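Local coordinates for hypothetical protein Atu2648 (Agrobacterium tumefaciens str. C58, PDB 1ZCE) that is of unknown function but adopts the EVE fold, akin to the ASCH and PUA domains, consistent with a possible role in binding nucleic acid, at residues I64-A69 with D87-C92; F12-E17 with G50-S55; G26-G31 with H72-A77; N39-M44 with L120-V125; L6-P11 with M112-S117. One frame throughout, in Å; residues are numbered along the deposited sequence.

Contact 1: I64-A69 with D87-C92; sequences IVEVCA and DIRAVC
Backbone hydrogen bonds join Ile64-Ala69 to the antiparallel Asp87-Cys92. Glu66 and Arg89 form a hydrogen-bonded pair, with Glu66 N 2.9 Å from Arg89 O and Arg89 N 2.9 Å from Glu66 O; Ile64 N reaches Cys92 O at 2.9 Å. Two classic beta bulges break the register: Val91 and Cys92 both face Ile64, and Cys68 and Ala69 both face Asp87, whose O takes a 2.9 Å bond from Cys68 N and a weak one from Ala69 N. The paired strands, 60-73 and 84-99, form a beta hairpin in the EVE-domain sheet. Charge pairing joins Glu66 and Arg89. Both side chains start with CG between the backbone N and the carbonyl carbon (chi1 67° and 61°), then run extended. Glu66 OE1 meets Arg89 NE at 2.8 Å in a salt bridge, on the anti side of the carboxylate and 28° out of its plane. Cys68 CB covers one guanidinium face, 3.5 Å from Arg89 NE. One water bridges Glu66 OE1 to Ala90 O, another Val67 O to Arg89 NH1; Arg89 NH2 bonds to Glu24 O. Val91 CG2 packs on the aliphatic part of Glu66, 3.6 Å from its CB. Val65 CG2 touches Ile88 CD1 at 4.1 Å beside Tyr7.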
# COMPACT_ATOMS: atom_id res chain seq x y z
N ILE A 64 3.07 6.53 3.71
CA ILE A 64 2.11 5.69 4.41
C ILE A 64 0.71 6.21 4.11
O ILE A 64 0.47 7.42 4.08
CB ILE A 64 2.35 5.74 5.93
CG1 ILE A 64 3.71 5.10 6.25
CG2 ILE A 64 1.23 5.01 6.67
CD1 ILE A 64 4.07 5.06 7.73
N VAL A 65 -0.20 5.28 3.85
CA VAL A 65 -1.58 5.61 3.56
C VAL A 65 -2.50 4.87 4.51
O VAL A 65 -2.06 4.04 5.30
CB VAL A 65 -1.98 5.19 2.12
CG1 VAL A 65 -1.20 6.01 1.11
CG2 VAL A 65 -1.73 3.70 1.92
N GLU A 66 -3.78 5.20 4.44
CA GLU A 66 -4.79 4.55 5.25
C GLU A 66 -6.04 4.35 4.40
O GLU A 66 -6.30 5.09 3.46
CB GLU A 66 -5.14 5.39 6.48
CG GLU A 66 -5.84 6.70 6.17
CD GLU A 66 -6.08 7.54 7.42
OE1 GLU A 66 -6.62 8.66 7.29
OE2 GLU A 66 -5.74 7.07 8.53
N VAL A 67 -6.79 3.31 4.74
CA VAL A 67 -8.02 3.01 4.03
C VAL A 67 -9.10 3.98 4.49
O VAL A 67 -9.32 4.14 5.69
CB VAL A 67 -8.46 1.56 4.32
CG1 VAL A 67 -9.82 1.29 3.71
CG2 VAL A 67 -7.43 0.57 3.76
N CYS A 68 -9.76 4.65 3.55
CA CYS A 68 -10.82 5.59 3.92
C CYS A 68 -12.19 5.20 3.38
O CYS A 68 -13.18 5.91 3.57
CB CYS A 68 -10.46 7.01 3.50
SG CYS A 68 -9.98 7.25 1.79
N ALA A 69 -12.25 4.06 2.69
CA ALA A 69 -13.50 3.53 2.16
C ALA A 69 -13.34 2.03 1.98
O ALA A 69 -12.35 1.56 1.41
CB ALA A 69 -13.86 4.18 0.82
N ASP A 87 -10.69 2.71 -1.07
CA ASP A 87 -10.22 4.05 -1.37
C ASP A 87 -9.14 4.25 -0.31
O ASP A 87 -9.31 3.79 0.82
CB ASP A 87 -11.30 5.11 -1.11
CG ASP A 87 -12.37 5.15 -2.19
OD1 ASP A 87 -12.52 4.18 -2.95
OD2 ASP A 87 -13.08 6.18 -2.26
N ILE A 88 -8.04 4.90 -0.67
CA ILE A 88 -6.97 5.15 0.30
C ILE A 88 -6.59 6.63 0.28
O ILE A 88 -6.85 7.33 -0.69
CB ILE A 88 -5.69 4.31 0.01
CG1 ILE A 88 -5.13 4.65 -1.37
CG2 ILE A 88 -6.00 2.83 0.12
CD1 ILE A 88 -3.78 4.00 -1.66
N ARG A 89 -5.99 7.09 1.38
CA ARG A 89 -5.55 8.48 1.46
C ARG A 89 -4.22 8.57 2.18
O ARG A 89 -3.86 7.70 2.98
CB ARG A 89 -6.60 9.34 2.18
CG ARG A 89 -6.90 8.95 3.61
CD ARG A 89 -8.06 9.78 4.13
NE ARG A 89 -8.58 9.31 5.41
CZ ARG A 89 -9.72 9.75 5.95
NH1 ARG A 89 -10.12 9.27 7.12
NH2 ARG A 89 -10.45 10.66 5.31
N ALA A 90 -3.48 9.63 1.91
CA ALA A 90 -2.18 9.83 2.52
C ALA A 90 -2.26 10.08 4.02
O ALA A 90 -3.20 10.71 4.51
CB ALA A 90 -1.46 10.98 1.84
N VAL A 91 -1.28 9.56 4.74
CA VAL A 91 -1.19 9.77 6.18
C VAL A 91 0.07 10.61 6.42
O VAL A 91 0.01 11.66 7.07
CB VAL A 91 -1.07 8.43 6.95
CG1 VAL A 91 -0.83 8.71 8.43
CG2 VAL A 91 -2.35 7.63 6.79
N CYS A 92 1.20 10.16 5.89
CA CYS A 92 2.45 10.89 6.04
C CYS A 92 3.51 10.36 5.09
O CYS A 92 3.40 9.24 4.59
CB CYS A 92 2.96 10.79 7.48
SG CYS A 92 3.44 9.12 8.00
O HOH W 1 -4.96 10.81 6.84
O HOH W 2 -9.28 6.58 7.54

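Contact 2: F12-E17 with G50-S55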
# COMPACT_ATOMS: atom_id res chain seq x y z
N PHE A 12 4.55 7.14 -12.90
CA PHE A 12 4.21 7.76 -14.17
C PHE A 12 2.69 7.87 -14.29
O PHE A 12 2.16 8.80 -14.91
CB PHE A 12 4.78 6.91 -15.32
CG PHE A 12 4.63 7.53 -16.67
CD1 PHE A 12 3.43 7.45 -17.36
CD2 PHE A 12 5.70 8.21 -17.26
CE1 PHE A 12 3.29 8.04 -18.62
CE2 PHE A 12 5.57 8.80 -18.51
CZ PHE A 12 4.36 8.71 -19.19
N LYS A 13 1.99 6.91 -13.69
CA LYS A 13 0.53 6.89 -13.72
C LYS A 13 -0.09 7.57 -12.50
O LYS A 13 -0.94 8.44 -12.63
CB LYS A 13 0.04 5.44 -13.79
CG LYS A 13 0.32 4.75 -15.12
CD LYS A 13 -0.14 3.30 -15.10
CE LYS A 13 -0.09 2.70 -16.50
NZ LYS A 13 1.25 2.84 -17.12
N TRP A 14 0.35 7.15 -11.32
CA TRP A 14 -0.17 7.71 -10.08
C TRP A 14 0.96 7.77 -9.05
O TRP A 14 1.34 6.76 -8.46
CB TRP A 14 -1.32 6.84 -9.56
CG TRP A 14 -2.03 7.46 -8.41
CD1 TRP A 14 -1.99 7.05 -7.10
CD2 TRP A 14 -2.87 8.62 -8.44
NE1 TRP A 14 -2.75 7.88 -6.32
CE2 TRP A 14 -3.30 8.86 -7.12
CE3 TRP A 14 -3.29 9.48 -9.46
CZ2 TRP A 14 -4.15 9.92 -6.79
CZ3 TRP A 14 -4.13 10.54 -9.13
CH2 TRP A 14 -4.55 10.75 -7.80
N SER A 15 1.49 8.97 -8.85
CA SER A 15 2.59 9.17 -7.93
C SER A 15 2.15 9.53 -6.52
O SER A 15 1.00 9.90 -6.28
CB SER A 15 3.50 10.29 -8.43
OG SER A 15 2.82 11.53 -8.33
N TRP A 16 3.09 9.42 -5.59
CA TRP A 16 2.86 9.74 -4.20
C TRP A 16 2.42 11.21 -4.09
O TRP A 16 1.55 11.55 -3.29
CB TRP A 16 4.15 9.50 -3.41
CG TRP A 16 4.10 9.95 -1.99
CD1 TRP A 16 4.98 10.79 -1.38
CD2 TRP A 16 3.14 9.58 -0.99
NE1 TRP A 16 4.64 10.97 -0.06
CE2 TRP A 16 3.51 10.24 0.20
CE3 TRP A 16 2.00 8.76 -0.99
CZ2 TRP A 16 2.78 10.11 1.39
CZ3 TRP A 16 1.28 8.63 0.20
CH2 TRP A 16 1.68 9.30 1.37
N GLU A 17 3.02 12.08 -4.90
CA GLU A 17 2.66 13.49 -4.87
C GLU A 17 1.19 13.65 -5.25
O GLU A 17 0.47 14.43 -4.63
CB GLU A 17 3.54 14.29 -5.83
CG GLU A 17 5.00 14.40 -5.39
CD GLU A 17 5.18 15.29 -4.18
OE1 GLU A 17 6.32 15.36 -3.66
OE2 GLU A 17 4.20 15.92 -3.74
N GLY A 50 -0.88 1.32 5.49
CA GLY A 50 -0.10 0.59 4.52
C GLY A 50 0.95 1.45 3.85
O GLY A 50 0.99 2.67 4.02
N PHE A 51 1.80 0.79 3.07
CA PHE A 51 2.87 1.48 2.36
C PHE A 51 2.47 1.82 0.94
O PHE A 51 1.79 1.05 0.26
CB PHE A 51 4.12 0.61 2.29
CG PHE A 51 4.77 0.35 3.62
CD1 PHE A 51 5.00 1.40 4.51
CD2 PHE A 51 5.19 -0.92 3.96
CE1 PHE A 51 5.64 1.17 5.72
CE2 PHE A 51 5.84 -1.16 5.17
CZ PHE A 51 6.06 -0.11 6.05
N PHE A 52 2.88 3.00 0.50
CA PHE A 52 2.65 3.44 -0.87
C PHE A 52 4.04 3.20 -1.47
O PHE A 52 5.02 3.84 -1.08
CB PHE A 52 2.26 4.92 -0.91
CG PHE A 52 1.78 5.40 -2.25
CD1 PHE A 52 2.69 5.75 -3.25
CD2 PHE A 52 0.42 5.52 -2.52
CE1 PHE A 52 2.24 6.23 -4.49
CE2 PHE A 52 -0.04 6.00 -3.76
CZ PHE A 52 0.87 6.35 -4.74
N TYR A 53 4.10 2.26 -2.41
CA TYR A 53 5.35 1.86 -3.04
C TYR A 53 5.36 2.17 -4.52
O TYR A 53 4.45 1.79 -5.25
CB TYR A 53 5.55 0.35 -2.83
CG TYR A 53 6.73 -0.25 -3.55
CD1 TYR A 53 6.59 -0.83 -4.81
CD2 TYR A 53 7.99 -0.27 -2.95
CE1 TYR A 53 7.68 -1.41 -5.47
CE2 TYR A 53 9.08 -0.84 -3.60
CZ TYR A 53 8.92 -1.41 -4.85
OH TYR A 53 10.01 -1.96 -5.48
N HIS A 54 6.40 2.89 -4.96
CA HIS A 54 6.52 3.22 -6.37
C HIS A 54 7.09 2.02 -7.11
O HIS A 54 8.22 1.59 -6.86
CB HIS A 54 7.42 4.44 -6.56
CG HIS A 54 6.72 5.75 -6.37
ND1 HIS A 54 7.40 6.94 -6.23
CD2 HIS A 54 5.41 6.06 -6.31
CE1 HIS A 54 6.53 7.93 -6.10
NE2 HIS A 54 5.31 7.42 -6.15
N SER A 55 6.29 1.46 -8.02
CA SER A 55 6.68 0.30 -8.79
C SER A 55 7.02 0.69 -10.23
O SER A 55 6.61 1.75 -10.71
CB SER A 55 5.56 -0.74 -8.78
OG SER A 55 4.36 -0.18 -9.27
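Trp16 N donates to His54 NE2 at 3.0 Å, arriving in the plane of the imidazole ring (N-H...N 147°). Because NE2 accepts here, a ring proton on ND1 would be expected. Beside this bond, Phe52 turns one ring face to the Trp16 indole: CE3 of Trp16 sits 3.6 Å from Phe52 CG, toward the rim, with the six-membered rings inclined at 51°. The far end of the same phenyl meets Trp14 rim to rim, Phe52 CZ lying 3.8 Å from Trp14 CD1, so the three rings make an aromatic cluster. Phe52 CG stands anti to the backbone N (chi1 -170°), on a CB directed at segment 12-17. Further out, Ser15 is the N-cap of the helix, its OG bonded to Met18 N. Gln19 OE1 holds Trp14 NE1, Asp93 OD1 holds Trp16 NE1, and Ser9 OG bonds to Trp14 O. The contact thus lays the start of helix 16-22 on strand 49-54, with Trp16 reaching Val62 and Val65 of strand 60-73 and Ala90 of strand 84-99.

Contact 3: G26-G31 with H72-A77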
# COMPACT_ATOMS: atom_id res chain seq x y z
N GLY A 26 -9.11 11.29 -0.54
CA GLY A 26 -8.58 9.99 -0.90
C GLY A 26 -8.64 9.70 -2.38
O GLY A 26 -8.99 10.57 -3.19
N GLU A 27 -8.31 8.46 -2.73
CA GLU A 27 -8.31 8.02 -4.11
C GLU A 27 -8.85 6.60 -4.22
O GLU A 27 -8.42 5.71 -3.48
CB GLU A 27 -6.88 8.06 -4.66
CG GLU A 27 -6.73 7.56 -6.09
CD GLU A 27 -7.28 8.53 -7.11
OE1 GLU A 27 -7.26 8.19 -8.32
OE2 GLU A 27 -7.71 9.63 -6.72
N GLU A 28 -9.79 6.38 -5.13
CA GLU A 28 -10.36 5.06 -5.34
C GLU A 28 -9.24 4.23 -5.96
O GLU A 28 -8.62 4.65 -6.95
CB GLU A 28 -11.55 5.14 -6.31
CG GLU A 28 -12.27 3.82 -6.49
CD GLU A 28 -13.33 3.86 -7.57
OE1 GLU A 28 -14.03 2.83 -7.75
OE2 GLU A 28 -13.47 4.89 -8.25
N TRP A 29 -8.98 3.05 -5.40
CA TRP A 29 -7.89 2.22 -5.92
C TRP A 29 -8.35 1.32 -7.07
O TRP A 29 -8.41 0.10 -6.95
CB TRP A 29 -7.29 1.38 -4.79
CG TRP A 29 -5.83 1.16 -4.99
CD1 TRP A 29 -5.20 -0.04 -5.15
CD2 TRP A 29 -4.82 2.16 -5.12
NE1 TRP A 29 -3.85 0.16 -5.37
CE2 TRP A 29 -3.60 1.51 -5.36
CE3 TRP A 29 -4.84 3.56 -5.05
CZ2 TRP A 29 -2.39 2.20 -5.53
CZ3 TRP A 29 -3.64 4.26 -5.23
CH2 TRP A 29 -2.44 3.57 -5.46
N THR A 30 -8.65 1.96 -8.19
CA THR A 30 -9.15 1.30 -9.39
C THR A 30 -8.09 0.57 -10.20
O THR A 30 -6.90 0.74 -9.99
CB THR A 30 -9.82 2.31 -10.32
OG1 THR A 30 -8.85 3.28 -10.73
CG2 THR A 30 -10.95 3.02 -9.61
N GLY A 31 -8.55 -0.25 -11.14
CA GLY A 31 -7.65 -0.96 -12.02
C GLY A 31 -7.09 -2.29 -11.58
O GLY A 31 -6.37 -2.94 -12.34
N HIS A 72 -15.74 -1.62 -2.47
CA HIS A 72 -16.97 -1.31 -3.18
C HIS A 72 -16.70 -1.52 -4.67
O HIS A 72 -15.55 -1.59 -5.09
CB HIS A 72 -17.37 0.15 -2.92
CG HIS A 72 -16.37 1.14 -3.44
ND1 HIS A 72 -15.38 1.69 -2.66
CD2 HIS A 72 -16.18 1.63 -4.69
CE1 HIS A 72 -14.63 2.48 -3.40
NE2 HIS A 72 -15.09 2.46 -4.64
N PRO A 73 -17.76 -1.63 -5.48
CA PRO A 73 -17.54 -1.83 -6.92
C PRO A 73 -16.55 -0.83 -7.52
O PRO A 73 -16.62 0.36 -7.24
CB PRO A 73 -18.95 -1.69 -7.50
CG PRO A 73 -19.80 -2.27 -6.42
CD PRO A 73 -19.20 -1.67 -5.16
N ASP A 74 -15.63 -1.33 -8.33
CA ASP A 74 -14.63 -0.50 -9.00
C ASP A 74 -15.34 0.31 -10.08
O ASP A 74 -15.86 -0.26 -11.04
CB ASP A 74 -13.56 -1.41 -9.63
CG ASP A 74 -12.42 -0.64 -10.27
OD1 ASP A 74 -12.63 0.52 -10.67
OD2 ASP A 74 -11.32 -1.22 -10.39
N SER A 75 -15.34 1.63 -9.94
CA SER A 75 -16.02 2.51 -10.90
C SER A 75 -15.52 2.36 -12.34
O SER A 75 -16.18 2.82 -13.27
CB SER A 75 -15.87 3.97 -10.47
OG SER A 75 -14.54 4.41 -10.64
N THR A 76 -14.37 1.74 -12.52
CA THR A 76 -13.81 1.56 -13.85
C THR A 76 -14.09 0.16 -14.41
O THR A 76 -13.69 -0.16 -15.53
CB THR A 76 -12.28 1.77 -13.86
OG1 THR A 76 -11.64 0.72 -13.13
CG2 THR A 76 -11.93 3.12 -13.24
N ALA A 77 -14.79 -0.66 -13.63
CA ALA A 77 -15.11 -2.02 -14.06
C ALA A 77 -16.48 -2.09 -14.72
O ALA A 77 -17.09 -3.15 -14.79
CB ALA A 77 -15.06 -2.97 -12.87
O HOH W 3 -9.45 -2.03 -8.43
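Glu28 grips Ser75 with both carboxylate oxygens: OE1 takes Ser75 N at 2.8 Å in an almost straight bond (178°), and OE2 takes the Ser75 hydroxyl, OG, at 2.7 Å. Both donors come from the syn side, about 20° out of the carboxylate plane. Glu28 CG is anti to the backbone N (chi1 -175°) and the chain beyond is extended, which carries the acid to the turn. His72 NE2 adds a weak bond to OE1, its ring edge toward the carboxylate; its ND1 bonds to Leu70 O, so the imidazole may carry both protons. Asp74 OD1, 4.0 Å from Glu28 OE1, brings like charges close together; Arg33 and the surrounding N-H and O-H donors would help to offset them. Asp74 OD2 accepts Gly31 N at 3.0 Å on its syn lone pair, forms a salt bridge with Arg33 NH1 and binds a water shared with Trp29 O. The bond from Thr76 N to Asp74 OD1 (2.8 Å) makes an Asx turn at the start of the type I turn Asp74-Ala77; Thr76 OG1 donates to the same oxygen from the same face. Thr30 crosses the Thr76 side chain at about a right angle, its CB 3.7 Å from Thr76 CG2. The contact links edge strand 27-28 to the end of strand 60-73, with Glu28 and His72 both touching Asp87 of the intervening strand 84-99.

Contact 4: N39-M44 with L120-V125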
# COMPACT_ATOMS: atom_id res chain seq x y z
N ASN A 39 -8.94 -9.49 -3.12
CA ASN A 39 -9.31 -10.11 -1.86
C ASN A 39 -8.57 -9.47 -0.69
O ASN A 39 -9.11 -9.40 0.41
CB ASN A 39 -9.07 -11.62 -1.91
CG ASN A 39 -9.99 -12.33 -2.89
OD1 ASN A 39 -10.99 -11.76 -3.35
ND2 ASN A 39 -9.66 -13.58 -3.21
N ASN A 40 -7.35 -9.01 -0.93
CA ASN A 40 -6.60 -8.34 0.13
C ASN A 40 -7.34 -7.05 0.47
O ASN A 40 -7.47 -6.69 1.64
CB ASN A 40 -5.16 -8.07 -0.32
CG ASN A 40 -4.28 -9.32 -0.27
OD1 ASN A 40 -3.22 -9.38 -0.89
ND2 ASN A 40 -4.72 -10.31 0.49
N MSE A 41 -7.83 -6.35 -0.55
CA MSE A 41 -8.57 -5.12 -0.28
C MSE A 41 -9.86 -5.43 0.48
O MSE A 41 -10.26 -4.66 1.35
CB MSE A 41 -8.85 -4.36 -1.58
CG MSE A 41 -7.59 -3.73 -2.16
SE MSE A 41 -7.89 -2.50 -3.65
CE MSE A 41 -8.49 -3.83 -4.95
N ARG A 42 -10.52 -6.53 0.14
CA ARG A 42 -11.75 -6.91 0.83
C ARG A 42 -11.48 -7.20 2.31
O ARG A 42 -12.40 -7.15 3.12
CB ARG A 42 -12.38 -8.14 0.19
CG ARG A 42 -12.98 -7.89 -1.17
CD ARG A 42 -13.50 -9.19 -1.76
NE ARG A 42 -14.16 -8.97 -3.04
CZ ARG A 42 -14.71 -9.93 -3.76
NH1 ARG A 42 -14.68 -11.19 -3.32
NH2 ARG A 42 -15.31 -9.64 -4.90
N ALA A 43 -10.24 -7.52 2.65
CA ALA A 43 -9.89 -7.83 4.03
C ALA A 43 -9.53 -6.58 4.84
O ALA A 43 -9.30 -6.66 6.04
CB ALA A 43 -8.73 -8.81 4.06
N MSE A 44 -9.48 -5.43 4.17
CA MSE A 44 -9.11 -4.18 4.82
C MSE A 44 -10.24 -3.51 5.58
O MSE A 44 -11.41 -3.60 5.19
CB MSE A 44 -8.56 -3.20 3.79
CG MSE A 44 -7.26 -3.67 3.16
SE MSE A 44 -6.71 -2.54 1.72
CE MSE A 44 -5.24 -3.61 1.09
N LEU A 120 1.72 -9.43 -7.37
CA LEU A 120 0.70 -8.93 -6.47
C LEU A 120 0.85 -7.42 -6.27
O LEU A 120 1.85 -6.96 -5.72
CB LEU A 120 0.81 -9.65 -5.13
CG LEU A 120 -0.37 -9.43 -4.20
CD1 LEU A 120 -1.64 -10.01 -4.84
CD2 LEU A 120 -0.10 -10.11 -2.87
N SER A 121 -0.15 -6.65 -6.70
CA SER A 121 -0.11 -5.19 -6.60
C SER A 121 -0.58 -4.63 -5.26
O SER A 121 -0.28 -3.48 -4.92
CB SER A 121 -0.92 -4.55 -7.73
OG SER A 121 -2.31 -4.74 -7.53
N VAL A 122 -1.33 -5.43 -4.51
CA VAL A 122 -1.83 -5.05 -3.19
C VAL A 122 -1.47 -6.24 -2.33
O VAL A 122 -1.95 -7.36 -2.55
CB VAL A 122 -3.35 -4.81 -3.21
CG1 VAL A 122 -3.81 -4.36 -1.83
CG2 VAL A 122 -3.70 -3.78 -4.26
N GLN A 123 -0.62 -5.99 -1.33
CA GLN A 123 -0.09 -7.07 -0.51
C GLN A 123 -0.19 -6.92 1.00
O GLN A 123 -0.37 -5.83 1.53
CB GLN A 123 1.41 -7.23 -0.83
CG GLN A 123 1.78 -7.17 -2.30
CD GLN A 123 3.28 -7.06 -2.54
OE1 GLN A 123 3.75 -7.28 -3.65
NE2 GLN A 123 4.02 -6.69 -1.50
N PRO A 124 -0.09 -8.05 1.71
CA PRO A 124 -0.15 -7.98 3.17
C PRO A 124 1.27 -7.64 3.62
O PRO A 124 2.25 -7.85 2.89
CB PRO A 124 -0.55 -9.40 3.57
CG PRO A 124 0.08 -10.23 2.51
CD PRO A 124 -0.17 -9.45 1.24
N VAL A 125 1.37 -7.09 4.82
CA VAL A 125 2.65 -6.73 5.43
C VAL A 125 2.48 -7.12 6.89
O VAL A 125 1.52 -6.70 7.52
CB VAL A 125 2.92 -5.20 5.34
CG1 VAL A 125 4.20 -4.86 6.09
CG2 VAL A 125 3.04 -4.76 3.88
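Met44 and Val122 meet through extended torsions: Met44 chi3 of -173° sets CE anti to CB, and Val122 CG1 is anti to its own backbone N (chi1 -178°). The methyl CE of this selenomethionine presses on Val122 CG1 at 3.3 Å, tighter than usual van der Waals contact. Met41, also selenomethionine, touches the same methyl, its CG 3.8 Å from Val122 CG1, the two side chains crossing at about a right angle. Asn40 brings a different kind of contact. Its OD1 lies 2.9 Å from Val122 O, two acceptors with no hydrogen bond between them that would be expected to repel each other, and is bordered by carbon: Pro124 CD at 3.7 Å and Leu120 CD2 at 3.8 Å. The amide's other end, ND2, makes a weak hydrogen bond with Gln36 OE1 one turn back in the helix. The contact sets the last turn of helix 35-42 and the chain just after it against strand 122-125 at the edge of the sheet; that strand pairs with strand 4-9, whose Trp5 and Tyr7 also touch Met44.

Contact 5: L6-P11 with M112-S117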
# COMPACT_ATOMS: atom_id res chain seq x y z
N LEU A 6 0.45 -3.10 1.65
CA LEU A 6 1.33 -2.39 0.73
C LEU A 6 0.62 -2.27 -0.62
O LEU A 6 0.02 -3.24 -1.10
CB LEU A 6 2.69 -3.09 0.56
CG LEU A 6 3.68 -2.41 -0.40
CD1 LEU A 6 5.12 -2.61 0.09
CD2 LEU A 6 3.50 -2.95 -1.81
N TYR A 7 0.68 -1.08 -1.20
CA TYR A 7 0.04 -0.80 -2.48
C TYR A 7 1.10 -0.36 -3.48
O TYR A 7 1.83 0.60 -3.23
CB TYR A 7 -0.99 0.33 -2.35
CG TYR A 7 -1.94 0.19 -1.18
CD1 TYR A 7 -1.51 0.48 0.11
CD2 TYR A 7 -3.24 -0.25 -1.36
CE1 TYR A 7 -2.36 0.31 1.20
CE2 TYR A 7 -4.10 -0.41 -0.27
CZ TYR A 7 -3.65 -0.13 1.00
OH TYR A 7 -4.47 -0.33 2.10
N LYS A 8 1.19 -1.07 -4.60
CA LYS A 8 2.14 -0.70 -5.64
C LYS A 8 1.48 0.32 -6.56
O LYS A 8 0.31 0.16 -6.94
CB LYS A 8 2.56 -1.92 -6.45
CG LYS A 8 3.35 -2.96 -5.69
CD LYS A 8 3.92 -4.00 -6.65
CE LYS A 8 4.86 -4.97 -5.95
NZ LYS A 8 5.48 -5.93 -6.91
N SER A 9 2.21 1.36 -6.92
CA SER A 9 1.69 2.39 -7.82
C SER A 9 2.84 2.88 -8.70
O SER A 9 3.91 3.21 -8.19
CB SER A 9 1.11 3.55 -7.01
OG SER A 9 0.37 4.45 -7.82
N GLU A 10 2.63 2.90 -10.01
CA GLU A 10 3.66 3.37 -10.93
C GLU A 10 3.59 4.88 -10.93
O GLU A 10 2.58 5.46 -11.32
CB GLU A 10 3.41 2.81 -12.33
CG GLU A 10 3.43 1.30 -12.37
CD GLU A 10 3.24 0.75 -13.77
OE1 GLU A 10 3.24 -0.49 -13.91
OE2 GLU A 10 3.10 1.55 -14.72
N PRO A 11 4.68 5.55 -10.52
CA PRO A 11 4.70 7.02 -10.47
C PRO A 11 4.31 7.76 -11.75
O PRO A 11 3.79 8.88 -11.68
CB PRO A 11 6.11 7.34 -9.99
CG PRO A 11 6.92 6.18 -10.48
CD PRO A 11 6.01 5.00 -10.22
N MSE A 112 8.75 -11.09 3.25
CA MSE A 112 7.82 -10.02 2.89
C MSE A 112 7.29 -10.23 1.48
O MSE A 112 8.05 -10.57 0.56
CB MSE A 112 8.52 -8.67 3.01
CG MSE A 112 7.59 -7.47 3.04
SE MSE A 112 8.58 -5.84 3.24
CE MSE A 112 7.11 -4.60 3.03
N SER A 113 5.99 -10.04 1.30
CA SER A 113 5.36 -10.22 0.00
C SER A 113 6.05 -9.38 -1.07
O SER A 113 6.18 -9.80 -2.22
CB SER A 113 3.88 -9.84 0.08
OG SER A 113 3.21 -10.13 -1.14
N LEU A 114 6.51 -8.19 -0.69
CA LEU A 114 7.18 -7.31 -1.64
C LEU A 114 8.36 -7.97 -2.34
O LEU A 114 8.65 -7.67 -3.50
CB LEU A 114 7.65 -6.04 -0.92
CG LEU A 114 8.37 -4.99 -1.78
CD1 LEU A 114 7.44 -4.45 -2.86
CD2 LEU A 114 8.85 -3.86 -0.88
N VAL A 115 9.05 -8.86 -1.64
CA VAL A 115 10.20 -9.54 -2.23
C VAL A 115 9.93 -10.97 -2.67
O VAL A 115 10.75 -11.57 -3.36
CB VAL A 115 11.40 -9.55 -1.25
CG1 VAL A 115 11.81 -8.12 -0.92
CG2 VAL A 115 11.03 -10.30 0.02
N THR A 116 8.79 -11.52 -2.29
CA THR A 116 8.45 -12.89 -2.66
C THR A 116 7.44 -12.98 -3.79
O THR A 116 7.50 -13.89 -4.62
CB THR A 116 7.90 -13.68 -1.45
OG1 THR A 116 6.68 -13.09 -1.00
CG2 THR A 116 8.91 -13.68 -0.31
N SER A 117 6.50 -12.04 -3.82
CA SER A 117 5.47 -12.02 -4.86
C SER A 117 5.90 -11.14 -6.03
O SER A 117 6.36 -10.01 -5.82
CB SER A 117 4.15 -11.50 -4.28
OG SER A 117 3.71 -12.33 -3.22
O HOH W 4 6.44 -7.61 -5.06
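Lys8 stretches from strand 4-9 toward Leu114 of the short helix. Its CB already points at the helix, and the chain beyond CG is extended, passing Gln123 of the neighbouring strand and Ser55. CE is the first of its atoms to touch the helix segment, 4.1 Å from Leu114 CD1. The ammonium NZ, set anti to CG by a chi4 of -177°, gives a proton to a water at 2.7 Å. That water lies 2.7 Å from Leu114 O and probably links the lysine to the carbonyls at the helix end, though which of them takes its protons is not settled; NZ itself stays 4.3 Å from Ser117 O. Carbonyls of this last turn would be expected to favour a positive charge. Helix 113-116 is little more than one turn, with Met112 at the N-cap position and Ser117 the first residue to leave helical angles. It packs near one edge of the EVE-domain sheet, on strand 4-9, which lies between strand 49-54 and the outermost strand 122-125. Ser113 OG and Ser117 OG share a hydrogen bond of 3.1 Å. The apolar part comes from Leu6: its CD1 touches Leu114 CD2 at 4.1 Å and the CE methyl of selenomethionine Met112 at 4.1 Å, crossing both side chains at about a right angle. Leu6 also packs on Phe51 and Val125, and Leu114 reaches Tyr53 and Leu100.

From the N terminus, strand 4-9 opens contact 5, which closes only at helix 113-116 and so encloses contacts 1, 2 and 3. Contact 2 opens next, at the start of helix 16-22, and closes on strand 49-54; contact 3 opens inside it and closes at 72-77, crossing it. Contact 4 leaves helix 35-42 and closes last, at strand 122-125, crossing contacts 2, 3 and 5 while enclosing contact 1. Contact 1 opens after contact 2 has closed, crosses contact 3 and pairs the hairpin strands 60-73 and 84-99. Contact 3 ties edge strand 27-28 to strand 60-73, contact 4 sets its helix on the other edge, and contacts 2 and 5 set helices on strands 49-54 and 4-9.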